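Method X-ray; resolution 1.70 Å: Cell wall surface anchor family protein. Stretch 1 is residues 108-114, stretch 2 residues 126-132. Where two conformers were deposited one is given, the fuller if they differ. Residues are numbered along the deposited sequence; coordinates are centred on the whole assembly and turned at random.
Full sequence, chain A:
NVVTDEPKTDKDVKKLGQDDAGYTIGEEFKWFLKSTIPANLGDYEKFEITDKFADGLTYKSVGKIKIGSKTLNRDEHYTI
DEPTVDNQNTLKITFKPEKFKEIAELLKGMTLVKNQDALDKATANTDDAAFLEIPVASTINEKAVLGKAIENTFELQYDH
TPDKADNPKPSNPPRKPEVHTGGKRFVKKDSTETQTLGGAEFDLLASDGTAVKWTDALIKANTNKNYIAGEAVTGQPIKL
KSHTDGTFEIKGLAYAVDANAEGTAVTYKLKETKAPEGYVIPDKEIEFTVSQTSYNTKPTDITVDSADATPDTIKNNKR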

# COMPACT_ATOMS: atom_id res chain seq x y z
N LYS A 108 -32.67 -6.34 -8.03
CA LYS A 108 -33.75 -7.31 -8.12
C LYS A 108 -33.21 -8.70 -8.44
O LYS A 108 -32.45 -8.89 -9.40
CB LYS A 108 -34.81 -6.86 -9.13
CG LYS A 108 -35.67 -5.68 -8.65
CD LYS A 108 -36.95 -6.14 -7.95
CE LYS A 108 -37.91 -6.85 -8.91
NZ LYS A 108 -39.29 -6.97 -8.36
N GLY A 109 -33.60 -9.67 -7.62
CA GLY A 109 -33.11 -11.03 -7.75
C GLY A 109 -31.86 -11.31 -6.92
O GLY A 109 -31.50 -12.47 -6.72
N MET A 110 -31.21 -10.26 -6.44
CA MET A 110 -30.01 -10.41 -5.62
C MET A 110 -30.35 -10.68 -4.16
O MET A 110 -31.40 -10.25 -3.67
CB MET A 110 -29.14 -9.16 -5.69
CG MET A 110 -28.31 -9.04 -6.95
SD MET A 110 -27.25 -7.58 -6.93
CE MET A 110 -26.93 -7.45 -8.68
N THR A 111 -29.45 -11.39 -3.47
CA THR A 111 -29.53 -11.53 -2.02
C THR A 111 -28.46 -10.62 -1.44
O THR A 111 -27.28 -10.75 -1.76
CB THR A 111 -29.36 -12.99 -1.59
OG1 THR A 111 -30.44 -13.77 -2.13
CG2 THR A 111 -29.38 -13.12 -0.06
N LEU A 112 -28.88 -9.69 -0.59
CA LEU A 112 -27.99 -8.62 -0.14
C LEU A 112 -27.32 -8.98 1.18
O LEU A 112 -27.98 -9.48 2.11
CB LEU A 112 -28.75 -7.29 -0.04
CG LEU A 112 -29.55 -6.90 -1.29
CD1 LEU A 112 -30.56 -5.77 -1.01
CD2 LEU A 112 -28.63 -6.53 -2.44
N VAL A 113 -26.01 -8.76 1.25
CA VAL A 113 -25.31 -8.92 2.52
C VAL A 113 -25.87 -7.88 3.48
O VAL A 113 -26.12 -6.73 3.09
CB VAL A 113 -23.79 -8.77 2.35
CG1 VAL A 113 -23.10 -8.82 3.70
CG2 VAL A 113 -23.26 -9.88 1.46
N LYS A 114 -26.10 -8.26 4.73
CA LYS A 114 -26.67 -7.29 5.65
C LYS A 114 -25.94 -7.10 6.97
O LYS A 114 -26.09 -6.07 7.60
CB LYS A 114 -28.17 -7.55 5.87
CG LYS A 114 -28.49 -8.87 6.50
CD LYS A 114 -30.00 -9.07 6.55
CE LYS A 114 -30.37 -10.28 7.37
NZ LYS A 114 -31.85 -10.44 7.46
N THR A 126 -21.19 -11.55 -5.19
CA THR A 126 -22.01 -12.33 -6.11
C THR A 126 -23.49 -11.94 -5.96
O THR A 126 -23.87 -11.31 -4.98
CB THR A 126 -21.88 -13.85 -5.86
OG1 THR A 126 -22.35 -14.18 -4.54
CG2 THR A 126 -20.43 -14.34 -6.02
N ASP A 127 -24.32 -12.35 -6.92
CA ASP A 127 -25.76 -12.06 -6.85
C ASP A 127 -26.43 -12.67 -5.63
O ASP A 127 -27.45 -12.13 -5.15
CB ASP A 127 -26.48 -12.57 -8.08
CG ASP A 127 -26.21 -11.75 -9.31
OD1 ASP A 127 -25.55 -10.69 -9.24
OD2 ASP A 127 -26.69 -12.18 -10.38
N ASP A 128 -25.90 -13.79 -5.14
CA ASP A 128 -26.47 -14.48 -4.00
C ASP A 128 -25.88 -14.02 -2.67
O ASP A 128 -26.31 -14.46 -1.61
CB ASP A 128 -26.33 -16.00 -4.17
CG ASP A 128 -27.22 -16.54 -5.27
OD1 ASP A 128 -28.31 -15.96 -5.49
OD2 ASP A 128 -26.85 -17.55 -5.91
N ALA A 129 -24.89 -13.13 -2.74
CA ALA A 129 -24.27 -12.50 -1.56
C ALA A 129 -23.67 -11.15 -1.98
O ALA A 129 -22.44 -10.99 -2.08
CB ALA A 129 -23.22 -13.42 -0.94
N ALA A 130 -24.55 -10.18 -2.23
CA ALA A 130 -24.17 -8.94 -2.92
C ALA A 130 -23.97 -7.76 -1.99
O ALA A 130 -24.71 -7.60 -1.00
CB ALA A 130 -25.21 -8.57 -3.97
N PHE A 131 -23.00 -6.92 -2.33
CA PHE A 131 -22.74 -5.68 -1.62
C PHE A 131 -22.06 -4.69 -2.57
O PHE A 131 -21.69 -5.07 -3.69
CB PHE A 131 -21.88 -5.94 -0.36
CG PHE A 131 -20.50 -6.45 -0.66
CD1 PHE A 131 -19.43 -5.56 -0.78
CD2 PHE A 131 -20.26 -7.83 -0.82
CE1 PHE A 131 -18.14 -6.02 -1.08
CE2 PHE A 131 -18.97 -8.29 -1.12
CZ PHE A 131 -17.91 -7.37 -1.23
N LEU A 132 -21.92 -3.44 -2.15
CA LEU A 132 -21.26 -2.42 -2.96
C LEU A 132 -19.75 -2.51 -2.76
O LEU A 132 -19.25 -2.41 -1.64
CB LEU A 132 -21.75 -1.01 -2.62
CG LEU A 132 -21.07 0.15 -3.36
CD1 LEU A 132 -21.46 0.14 -4.84
CD2 LEU A 132 -21.39 1.52 -2.75
O HOH W 1 -30.49 -14.23 -4.92
O HOH W 2 -25.31 -5.53 0.74

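What holds the two stretches together? Three backbone hydrogen bonds do, all short and nearly straight. Thr111 N donates a hydrogen bond to Asp127 O at 2.7 Å, Ala130 N donates to Thr111 O at 2.8 Å, and Val113 N reaches Ala130 O, also at 2.8 Å. Thr111 and Ala130 thus each use both backbone polar groups across the contact. The last two bonds flank Leu112 and make the single bridge between Leu112 and Ala130, whose CA atoms lie 4.7 Å apart.

How does the second stretch present its carbonyls and amides to the first? A type I turn from Thr126 to Ala129 shapes the chain just before the bridge. It is closed by Ala129 N to Thr126 O at 3.1 Å, with a weak return bond from Thr126 N to Ala129 O at 3.4 Å. The Ala129 amide is therefore satisfied inside the turn, while Asp127 O, within the turn, is left to accept from Thr111. That carbonyl also receives a CA-H...O contact from Met110 CA at 3.1 Å, and Ala130 O has a longer one from Leu112 CA at 3.5 Å; both supplement an acceptor already engaged by an amide.

Where do waters complete the polar network? Water 1 links three groups: it donates to Gly109 O at 2.7 Å and to Asp128 OD1 at 2.8 Å, and accepts from Thr111 OG1 at 2.8 Å. The Thr111 hydroxyl and the Asp128 carboxylate are thereby joined across the contact without touching directly. Water 2 donates to both Val113 O and Ala130 O, each at 2.8 Å, so Ala130 O accepts from the Val113 amide and from water at once. Asp127 OD1 is hydrogen-bonded elsewhere in the structure; its approach to Met110 CE, 3.6 Å away, is simply packing.

What do the apolar side chains add? They pack beside the backbone hydrogen bonds. Met110 SD lies 3.7 Å from Ala130 CB, and Leu112 CD2 comes within 4.3 Å of the same methyl although the Leu112 CA-to-CB bond points away from the other stretch. Val113, by contrast, points toward it: its CG2 lies 4.3 Å from Ala129 CB and also 4.3 Å from Phe131 CD2, meeting the ring obliquely. The small side chain of Ala130 is thus covered by Met110 and Leu112, while Val113 spans its two sequence neighbours. About 403 Å² is buried in all, counting both sides.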